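Adenosine deaminase 1 (Arthrobacter aurescens, PDB 3RYS) probably catalyses the zinc-dependent hydrolytic deamination of adenine to hypoxanthine and ammonium, a step of purine salvage. Local coordinates at residues E17-I22 with N278-A283; V72-Q77 with R110-E115; F302-Q307 with E334-S339. All blocks are in the same frame, centred on the assembly; numbering follows the deposited sequence.

Contact 1 joins the loops after the first and last barrel strands at the catalytic zinc, its centre about 4 Å from the centre of the chain, where adenine is bound. Contact 2 lies within the long loop of chain that contact 1 closes. Its centre is 21 Å from that of contact 1, and the side chain of Leu73 comes to about 12 Å from adenine. Contact 3 follows contact 1 in sequence, in the helices after the barrel, with its centre 22 Å from contact 1 and away from the known sites. The centres of contacts 2 and 3 are 42 Å apart, on opposite sides of the chain's centre, so the zinc site lies between two outlying contacts.

Contact 1: residues E17-I22 with N278-A283; sequences ELHLHI and NSDDPA. With ZN (zinc ion), chain C; ADE (adenine), chain D.
The imidazole of His21 has adenine N7 over one face, offset toward the rim, while Asp280 reaches its edge with the backbone O in the ring plane and OD2 close to that plane. His19 meets Asp280 OD2 obliquely, its ring turned 76° from the carboxylate. Both histidines run alongside Asp280 in the same direction, and this brings three ligand atoms together: the zinc ion is bound by His19 NE2 at 2.3 Å, His21 NE2 and Asp280 OD2. His199 and adenine N6 complete the set. CG of Asp280, anti to the backbone N at chi1 -168°, is carried toward the metal. Of the two oxygens, OD2 takes the zinc, whereas OD1 lies by adenine N6 and is hydrogen-bonded to Ser250 OG. ND1 of His19 is hydrogen-bonded to Thr245 OG1, which helps fix the rotation of the ring. The carboxylate plane of Asp281 is turned only 13° from that of the His21 ring, and its OD2 is 2.8 Å from adenine N7. The backbones are joined by a straight bond from His21 N to Asp280 O of 2.8 Å and a weak one from Asp280 N to His19 O. At the other end of the contact, Glu17, extended beyond CG, accepts from Ser279 N at OE2, 2.8 Å away. A water bridges the pair, donating to Glu17 OE1 at 2.9 Å and to Ser279 OG; Tyr86 OH also bonds to OE1, so the buried carboxylate is well supplied with partners. Beside it Leu20 CD1 packs on Pro282 CG at 3.5 Å. Here the loop after strand 15-17, with its His-X-His pair, meets the loop after strand 275-277, with its aspartate, closing the TIM barrel around the mononuclear zinc site of the adenosine deaminase family.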
loop_
_atom_site.group_PDB
_atom_site.type_symbol
_atom_site.label_atom_id
_atom_site.label_comp_id
_atom_site.label_asym_id
_atom_site.label_seq_id
_atom_site.Cartn_x
_atom_site.Cartn_y
_atom_site.Cartn_z
ATOM N N GLU A 17 -7.269 3.102 -3.608
ATOM C CA GLU A 17 -5.940 2.933 -3.029
ATOM C C GLU A 17 -5.434 1.504 -3.261
ATOM O O GLU A 17 -6.018 0.536 -2.770
ATOM C CB GLU A 17 -5.922 3.301 -1.541
ATOM C CG GLU A 17 -4.516 3.476 -0.973
ATOM C CD GLU A 17 -4.485 4.264 0.333
ATOM O OE1 GLU A 17 -5.503 4.277 1.054
ATOM O OE2 GLU A 17 -3.438 4.875 0.635
ATOM N N LEU A 18 -4.355 1.389 -4.030
ATOM C CA LEU A 18 -3.827 0.095 -4.437
ATOM C C LEU A 18 -2.569 -0.287 -3.663
ATOM O O LEU A 18 -2.147 -1.445 -3.669
ATOM C CB LEU A 18 -3.517 0.103 -5.935
ATOM C CG LEU A 18 -4.653 0.494 -6.880
ATOM C CD1 LEU A 18 -4.182 0.423 -8.327
ATOM C CD2 LEU A 18 -5.866 -0.393 -6.657
ATOM N N HIS A 19 -1.967 0.699 -3.007
ATOM C CA HIS A 19 -0.731 0.495 -2.262
ATOM C C HIS A 19 -0.929 0.950 -0.819
ATOM O O HIS A 19 -0.841 2.144 -0.515
ATOM C CB HIS A 19 0.410 1.278 -2.917
ATOM C CG HIS A 19 1.756 1.018 -2.315
ATOM N ND1 HIS A 19 2.924 1.096 -3.044
ATOM C CD2 HIS A 19 2.121 0.678 -1.057
ATOM C CE1 HIS A 19 3.951 0.824 -2.259
ATOM N NE2 HIS A 19 3.489 0.563 -1.049
ATOM N N LEU A 20 -1.207 -0.001 0.067
ATOM C CA LEU A 20 -1.475 0.319 1.461
ATOM C C LEU A 20 -1.311 -0.877 2.384
ATOM O O LEU A 20 -1.938 -1.917 2.185
ATOM C CB LEU A 20 -2.880 0.886 1.624
ATOM C CG LEU A 20 -3.235 1.081 3.097
ATOM C CD1 LEU A 20 -3.732 2.491 3.331
ATOM C CD2 LEU A 20 -4.234 0.033 3.597
ATOM N N HIS A 21 -0.473 -0.711 3.402
ATOM C CA HIS A 21 -0.238 -1.753 4.389
ATOM C C HIS A 21 -1.131 -1.542 5.603
ATOM O O HIS A 21 -1.090 -0.490 6.237
ATOM C CB HIS A 21 1.225 -1.743 4.808
ATOM C CG HIS A 21 2.175 -1.813 3.658
ATOM N ND1 HIS A 21 2.772 -2.988 3.257
ATOM C CD2 HIS A 21 2.628 -0.854 2.817
ATOM C CE1 HIS A 21 3.556 -2.749 2.221
ATOM N NE2 HIS A 21 3.484 -1.464 1.933
ATOM N N ILE A 22 -1.942 -2.541 5.924
ATOM C CA ILE A 22 -2.896 -2.394 7.013
ATOM C C ILE A 22 -2.197 -2.123 8.346
ATOM O O ILE A 22 -2.708 -1.376 9.178
ATOM C CB ILE A 22 -3.850 -3.605 7.111
ATOM C CG1 ILE A 22 -5.148 -3.195 7.808
ATOM C CG2 ILE A 22 -3.179 -4.779 7.806
ATOM C CD1 ILE A 22 -5.848 -2.028 7.143
ATOM N N ASN A 278 -0.811 6.947 -3.564
ATOM C CA ASN A 278 -1.124 6.056 -2.450
ATOM C C ASN A 278 -0.488 6.551 -1.151
ATOM O O ASN A 278 0.509 7.275 -1.180
ATOM C CB ASN A 278 -0.644 4.636 -2.757
ATOM C CG ASN A 278 -1.169 4.114 -4.085
ATOM O OD1 ASN A 278 -0.660 4.459 -5.154
ATOM N ND2 ASN A 278 -2.187 3.265 -4.019
ATOM N N SER A 279 -1.055 6.166 -0.011
ATOM C CA SER A 279 -0.533 6.645 1.271
ATOM C C SER A 279 0.421 5.641 1.922
ATOM O O SER A 279 1.169 5.992 2.841
ATOM C CB SER A 279 -1.667 7.047 2.226
ATOM O OG SER A 279 -2.457 5.938 2.607
ATOM N N ASP A 280 0.384 4.398 1.439
ATOM C CA ASP A 280 1.354 3.369 1.820
ATOM C C ASP A 280 1.241 2.934 3.285
ATOM O O ASP A 280 0.658 1.892 3.584
ATOM C CB ASP A 280 2.782 3.835 1.496
ATOM C CG ASP A 280 3.801 2.716 1.599
ATOM O OD1 ASP A 280 5.008 3.014 1.702
ATOM O OD2 ASP A 280 3.394 1.537 1.578
ATOM N N ASP A 281 1.814 3.729 4.184
ATOM C CA ASP A 281 1.722 3.488 5.623
ATOM C C ASP A 281 1.241 4.777 6.311
ATOM O O ASP A 281 2.039 5.530 6.874
ATOM C CB ASP A 281 3.082 3.046 6.177
ATOM C CG ASP A 281 3.644 1.814 5.461
ATOM O OD1 ASP A 281 3.259 0.691 5.844
ATOM O OD2 ASP A 281 4.483 1.955 4.538
ATOM N N PRO A 282 -0.077 5.028 6.265
ATOM C CA PRO A 282 -0.732 6.298 6.612
ATOM C C PRO A 282 -0.468 6.811 8.029
ATOM O O PRO A 282 -0.389 8.022 8.226
ATOM C CB PRO A 282 -2.224 5.977 6.469
ATOM C CG PRO A 282 -2.289 4.760 5.643
ATOM C CD PRO A 282 -1.058 3.983 5.929
ATOM N N ALA A 283 -0.361 5.914 9.002
ATOM C CA ALA A 283 -0.203 6.340 10.388
ATOM C C ALA A 283 1.258 6.635 10.731
ATOM O O ALA A 283 1.564 7.092 11.830
ATOM C CB ALA A 283 -0.788 5.304 11.341
HETATM ZN ZN ZN C . 4.856 -0.007 0.721
HETATM N N9 ADE D . 6.640 -2.514 4.478
HETATM C C8 ADE D . 5.607 -1.653 4.742
HETATM N N7 ADE D . 5.602 -0.569 3.995
HETATM C C5 ADE D . 6.717 -0.733 3.184
HETATM C C6 ADE D . 7.276 0.071 2.167
HETATM N N6 ADE D . 6.753 1.245 1.795
HETATM N N1 ADE D . 8.393 -0.381 1.552
HETATM C C2 ADE D . 8.910 -1.557 1.935
HETATM N N3 ADE D . 8.477 -2.402 2.874
HETATM C C4 ADE D . 7.368 -1.925 3.467
HETATM O O HOH W 1 -5.575 6.701 2.557
#

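Contact 2: residues V72-Q77 with R110-E115; sequences VLQTEQ and RGVALE
Arg110 NH2 donates to the backbone O of Leu73 at 2.6 Å, the shortest polar bond of a contact between two loops that each lead into an outer helix of the TIM barrel, 76-92 and 114-125. The bond is fairly straight, 156° at the hydrogen. Leu73 O lies in the guanidinium plane, but the donor stands well above the carbonyl plane. A bend at chi3 of 45° turns NE off the line of the Arg110 chain, and the guanidinium reaches Leu73 beyond it. The same NH2 gives a weak, long bond to Gln74 OE1, 3.4 Å away, where amide and guanidinium are turned 80° to each other; Gln74 folds back at chi2 to bring its amide round. Arg110 NH1 also binds weakly to Ala106 O, so the guanidinium ties the 72-77 loop to helix 104-108. That helix ends in a Schellman motif at Gly111, whose positive phi sends the chain on toward the next helix. Beyond the glycine, Val112 points at the other loop and brings its two methyls near successive carbonyl oxygens: CG2 is 3.7 Å from Leu73 O and CG1 4.0 Å from Gln74 O. Val112 also touches Phe79 of helix 76-92, and Leu73 packs on Phe79, Met82 and Leu34, which makes this the buried half of the contact. Thr75 and Ala113 hold the N-cap positions of helices 76-92 and 114-125; Thr75 caps with its side chain. Toward the first turns of the helices the segments draw apart. There Glu115 OE2 bonds to Asn119 ND2, and Glu76 OE1 stays 5.7 Å from Glu115 OE2, two like charges not in contact.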
loop_
_atom_site.group_PDB
_atom_site.type_symbol
_atom_site.label_atom_id
_atom_site.label_comp_id
_atom_site.label_asym_id
_atom_site.label_seq_id
_atom_site.Cartn_x
_atom_site.Cartn_y
_atom_site.Cartn_z
ATOM N N VAL A 72 1.076 -5.278 19.588
ATOM C CA VAL A 72 -0.218 -5.121 20.250
ATOM C C VAL A 72 -1.328 -5.906 19.549
ATOM O O VAL A 72 -2.425 -6.057 20.088
ATOM C CB VAL A 72 -0.635 -3.638 20.366
ATOM C CG1 VAL A 72 0.410 -2.851 21.146
ATOM C CG2 VAL A 72 -0.856 -3.036 18.987
ATOM N N LEU A 73 -1.035 -6.407 18.353
ATOM C CA LEU A 73 -2.007 -7.176 17.583
ATOM C C LEU A 73 -2.006 -8.647 17.977
ATOM O O LEU A 73 -1.255 -9.435 17.416
ATOM C CB LEU A 73 -1.705 -7.058 16.091
ATOM C CG LEU A 73 -1.771 -5.663 15.475
ATOM C CD1 LEU A 73 -1.330 -5.700 14.016
ATOM C CD2 LEU A 73 -3.179 -5.099 15.615
ATOM N N GLN A 74 -2.864 -9.021 18.922
ATOM C CA GLN A 74 -2.876 -10.389 19.449
ATOM C C GLN A 74 -4.097 -11.197 19.016
ATOM O O GLN A 74 -3.992 -12.380 18.691
ATOM C CB GLN A 74 -2.812 -10.372 20.982
ATOM C CG GLN A 74 -1.532 -9.789 21.553
ATOM C CD GLN A 74 -0.304 -10.563 21.120
ATOM O OE1 GLN A 74 0.684 -9.979 20.676
ATOM N NE2 GLN A 74 -0.363 -11.886 21.241
ATOM N N THR A 75 -5.256 -10.554 19.029
ATOM C CA THR A 75 -6.512 -11.255 18.834
ATOM C C THR A 75 -7.166 -10.883 17.518
ATOM O O THR A 75 -6.843 -9.861 16.909
ATOM C CB THR A 75 -7.511 -10.936 19.967
ATOM O OG1 THR A 75 -8.011 -9.601 19.806
ATOM C CG2 THR A 75 -6.832 -11.062 21.322
ATOM N N GLU A 76 -8.102 -11.723 17.099
ATOM C CA GLU A 76 -8.879 -11.483 15.902
ATOM C C GLU A 76 -9.515 -10.099 15.978
ATOM O O GLU A 76 -9.532 -9.358 14.998
ATOM C CB GLU A 76 -9.948 -12.569 15.767
ATOM C CG GLU A 76 -10.301 -12.935 14.342
ATOM C CD GLU A 76 -10.848 -14.349 14.221
ATOM O OE1 GLU A 76 -10.129 -15.301 14.598
ATOM O OE2 GLU A 76 -11.993 -14.506 13.738
ATOM N N GLN A 77 -10.021 -9.750 17.157
ATOM C CA GLN A 77 -10.658 -8.456 17.372
ATOM C C GLN A 77 -9.677 -7.323 17.084
ATOM O O GLN A 77 -10.044 -6.302 16.500
ATOM C CB GLN A 77 -11.196 -8.359 18.806
ATOM C CG GLN A 77 -12.088 -7.148 19.078
ATOM C CD GLN A 77 -13.264 -7.051 18.113
ATOM O OE1 GLN A 77 -13.742 -8.061 17.590
ATOM N NE2 GLN A 77 -13.736 -5.828 17.875
ATOM N N ARG A 110 5.460 -13.943 15.530
ATOM C CA ARG A 110 5.270 -13.496 16.901
ATOM C C ARG A 110 4.427 -14.505 17.651
ATOM O O ARG A 110 4.073 -14.291 18.809
ATOM C CB ARG A 110 4.599 -12.125 16.933
ATOM C CG ARG A 110 5.502 -10.991 16.507
ATOM C CD ARG A 110 4.691 -9.809 16.014
ATOM N NE ARG A 110 3.572 -9.539 16.901
ATOM C CZ ARG A 110 2.295 -9.613 16.546
ATOM N NH1 ARG A 110 1.960 -9.932 15.306
ATOM N NH2 ARG A 110 1.353 -9.345 17.435
ATOM N N GLY A 111 4.105 -15.608 16.981
ATOM C CA GLY A 111 3.315 -16.660 17.586
ATOM C C GLY A 111 1.822 -16.510 17.360
ATOM O O GLY A 111 1.035 -17.306 17.872
ATOM N N VAL A 112 1.423 -15.491 16.603
ATOM C CA VAL A 112 0.012 -15.297 16.264
ATOM C C VAL A 112 -0.338 -16.131 15.034
ATOM O O VAL A 112 0.324 -16.026 14.002
ATOM C CB VAL A 112 -0.327 -13.809 15.990
ATOM C CG1 VAL A 112 -1.799 -13.658 15.657
ATOM C CG2 VAL A 112 0.044 -12.931 17.186
ATOM N N ALA A 113 -1.377 -16.954 15.144
ATOM C CA ALA A 113 -1.741 -17.875 14.069
ATOM C C ALA A 113 -2.213 -17.165 12.796
ATOM O O ALA A 113 -2.727 -16.053 12.853
ATOM C CB ALA A 113 -2.800 -18.853 14.552
ATOM N N LEU A 114 -2.027 -17.815 11.650
ATOM C CA LEU A 114 -2.539 -17.307 10.382
ATOM C C LEU A 114 -4.039 -17.130 10.481
ATOM O O LEU A 114 -4.596 -16.146 10.001
ATOM C CB LEU A 114 -2.235 -18.283 9.249
ATOM C CG LEU A 114 -0.900 -18.142 8.534
ATOM C CD1 LEU A 114 -0.640 -19.348 7.637
ATOM C CD2 LEU A 114 -0.887 -16.854 7.736
ATOM N N GLU A 115 -4.684 -18.108 11.103
ATOM C CA GLU A 115 -6.119 -18.070 11.326
ATOM C C GLU A 115 -6.511 -16.737 11.959
ATOM O O GLU A 115 -7.473 -16.104 11.536
ATOM C CB GLU A 115 -6.531 -19.229 12.235
ATOM C CG GLU A 115 -8.022 -19.318 12.530
ATOM C CD GLU A 115 -8.779 -20.155 11.511
ATOM O OE1 GLU A 115 -8.121 -20.856 10.708
ATOM O OE2 GLU A 115 -10.031 -20.111 11.519
#

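Contact 3: residues F302-Q307 with E334-S339; sequences FSVPEQ and EWVKAS
Val304 and Trp335 make the close half of this contact, the valine pressing on the outer end of the indole. Val304 CG1 lies 3.8 Å from Trp335 CZ3, and the backbone O of Val304 comes to the same carbon at the ring edge, near the ring plane. CG of Trp335 is anti to the backbone N, at chi1 176°, and the benzene end of the indole reaches over to helix 304-317. One turn on, Gln307 crosses the indole at about a right angle: its CB is 4.0 Å from Trp335 CH2, its OE1 lies in the ring plane at the edge, and amide and ring planes stand 84° apart. Around this core the indole NE1 bonds to Thr11 OG1, and Thr9, Pro13 and Pro14 of the N-terminal segment also touch the ring, while Gln307 rests on Phe293 and Val297 of helix 289-300. The second methyl of Val304, CG2, is 3.7 Å from the backbone O of Ser339. The other half is looser. There Val304 CG1 meets Val336 CG1 only at 4.2 Å, and Pro305, turned away from the second helix, lies exposed at the surface. At its N-terminus helix 304-317 is closed by a capping box of Ser303 and Glu306, with Glu306 N bonded to Ser303 OG at 3.1 Å and Ser303 N to Glu306 OE1 at 2.7 Å, so one first-turn N-H, that of Glu306, has a side-chain acceptor, and the cap's own N-H is held in return. Thus the start of helix 304-317 lies against the C-terminal part of helix 322-339 by apolar and van der Waals contacts. The arrangement is that of a helical hairpin, here the last two helices of the chain, which come after helix 289-300 of the TIM barrel.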
loop_
_atom_site.group_PDB
_atom_site.type_symbol
_atom_site.label_atom_id
_atom_site.label_comp_id
_atom_site.label_asym_id
_atom_site.label_seq_id
_atom_site.Cartn_x
_atom_site.Cartn_y
_atom_site.Cartn_z
ATOM N N PHE A 302 -0.533 20.534 -8.578
ATOM C CA PHE A 302 -1.379 19.650 -9.361
ATOM C C PHE A 302 -2.753 20.266 -9.587
ATOM O O PHE A 302 -3.393 20.739 -8.647
ATOM C CB PHE A 302 -1.516 18.300 -8.661
ATOM C CG PHE A 302 -0.383 17.369 -8.942
ATOM C CD1 PHE A 302 0.909 17.700 -8.576
ATOM C CD2 PHE A 302 -0.603 16.167 -9.587
ATOM C CE1 PHE A 302 1.960 16.845 -8.845
ATOM C CE2 PHE A 302 0.444 15.310 -9.858
ATOM C CZ PHE A 302 1.724 15.649 -9.485
ATOM N N SER A 303 -3.202 20.255 -10.837
ATOM C CA SER A 303 -4.513 20.778 -11.196
ATOM C C SER A 303 -5.608 19.738 -10.975
ATOM O O SER A 303 -5.325 18.558 -10.765
ATOM C CB SER A 303 -4.523 21.194 -12.663
ATOM O OG SER A 303 -4.513 20.051 -13.503
ATOM N N VAL A 304 -6.860 20.182 -11.036
ATOM C CA VAL A 304 -7.999 19.279 -10.922
ATOM C C VAL A 304 -7.953 18.171 -11.983
ATOM O O VAL A 304 -8.077 16.989 -11.653
ATOM C CB VAL A 304 -9.348 20.041 -10.994
ATOM C CG1 VAL A 304 -10.496 19.077 -11.249
ATOM C CG2 VAL A 304 -9.584 20.836 -9.721
ATOM N N PRO A 305 -7.780 18.550 -13.261
ATOM C CA PRO A 305 -7.675 17.551 -14.330
ATOM C C PRO A 305 -6.495 16.607 -14.112
ATOM O O PRO A 305 -6.574 15.428 -14.456
ATOM C CB PRO A 305 -7.438 18.399 -15.581
ATOM C CG PRO A 305 -8.016 19.731 -15.253
ATOM C CD PRO A 305 -7.773 19.927 -13.790
ATOM N N GLU A 306 -5.405 17.118 -13.552
ATOM C CA GLU A 306 -4.255 16.266 -13.273
ATOM C C GLU A 306 -4.594 15.270 -12.163
ATOM O O GLU A 306 -4.386 14.062 -12.321
ATOM C CB GLU A 306 -3.022 17.110 -12.932
ATOM C CG GLU A 306 -2.441 17.851 -14.143
ATOM C CD GLU A 306 -1.376 18.880 -13.772
ATOM O OE1 GLU A 306 -1.323 19.292 -12.593
ATOM O OE2 GLU A 306 -0.593 19.280 -14.661
ATOM N N GLN A 307 -5.131 15.781 -11.052
ATOM C CA GLN A 307 -5.624 14.949 -9.956
ATOM C C GLN A 307 -6.591 13.877 -10.453
ATOM O O GLN A 307 -6.522 12.717 -10.038
ATOM C CB GLN A 307 -6.331 15.808 -8.909
ATOM C CG GLN A 307 -5.461 16.278 -7.757
ATOM C CD GLN A 307 -6.217 17.199 -6.807
ATOM O OE1 GLN A 307 -6.597 18.311 -7.177
ATOM N NE2 GLN A 307 -6.438 16.738 -5.577
ATOM N N GLU A 334 -17.635 13.058 -12.671
ATOM C CA GLU A 334 -18.454 13.987 -11.973
ATOM C C GLU A 334 -17.651 14.891 -11.103
ATOM O O GLU A 334 -17.860 16.044 -11.090
ATOM C CB GLU A 334 -19.506 13.280 -11.153
ATOM C CG GLU A 334 -20.698 12.842 -11.903
ATOM C CD GLU A 334 -21.122 13.766 -13.009
ATOM O OE1 GLU A 334 -21.623 14.858 -12.725
ATOM O OE2 GLU A 334 -20.975 13.384 -14.176
ATOM N N TRP A 335 -16.732 14.359 -10.352
ATOM C CA TRP A 335 -15.936 15.176 -9.442
ATOM C C TRP A 335 -15.239 16.315 -10.182
ATOM O O TRP A 335 -15.196 17.444 -9.700
ATOM C CB TRP A 335 -14.911 14.322 -8.693
ATOM C CG TRP A 335 -14.003 15.124 -7.812
ATOM C CD1 TRP A 335 -14.282 15.599 -6.567
ATOM C CD2 TRP A 335 -12.665 15.545 -8.114
ATOM N NE1 TRP A 335 -13.203 16.293 -6.072
ATOM C CE2 TRP A 335 -12.198 16.275 -7.001
ATOM C CE3 TRP A 335 -11.822 15.382 -9.219
ATOM C CZ2 TRP A 335 -10.918 16.837 -6.959
ATOM C CZ3 TRP A 335 -10.554 15.940 -9.176
ATOM C CH2 TRP A 335 -10.115 16.660 -8.054
ATOM N N VAL A 336 -14.700 16.013 -11.359
ATOM C CA VAL A 336 -14.022 17.015 -12.173
ATOM C C VAL A 336 -14.965 18.126 -12.620
ATOM O O VAL A 336 -14.640 19.308 -12.512
ATOM C CB VAL A 336 -13.394 16.381 -13.422
ATOM C CG1 VAL A 336 -12.814 17.454 -14.330
ATOM C CG2 VAL A 336 -12.337 15.384 -13.018
ATOM N N LYS A 337 -16.144 17.756 -13.055
ATOM C CA LYS A 337 -17.103 18.701 -13.517
ATOM C C LYS A 337 -17.635 19.562 -12.442
ATOM O O LYS A 337 -17.918 20.695 -12.652
ATOM C CB LYS A 337 -18.252 17.975 -14.135
ATOM C CG LYS A 337 -18.019 17.533 -15.475
ATOM C CD LYS A 337 -19.155 16.778 -15.897
ATOM C CE LYS A 337 -18.805 15.917 -17.026
ATOM N NZ LYS A 337 -19.945 15.756 -17.901
ATOM N N ALA A 338 -17.781 18.996 -11.279
ATOM C CA ALA A 338 -18.211 19.739 -10.138
ATOM C C ALA A 338 -17.104 20.597 -9.530
ATOM O O ALA A 338 -17.349 21.465 -8.757
ATOM C CB ALA A 338 -18.725 18.806 -9.138
ATOM N N SER A 339 -15.880 20.340 -9.911
ATOM C CA SER A 339 -14.728 20.827 -9.220
ATOM C C SER A 339 -13.925 21.833 -9.972
ATOM O O SER A 339 -12.939 22.272 -9.491
ATOM C CB SER A 339 -13.806 19.659 -8.897
ATOM O OG SER A 339 -14.134 19.092 -7.677
#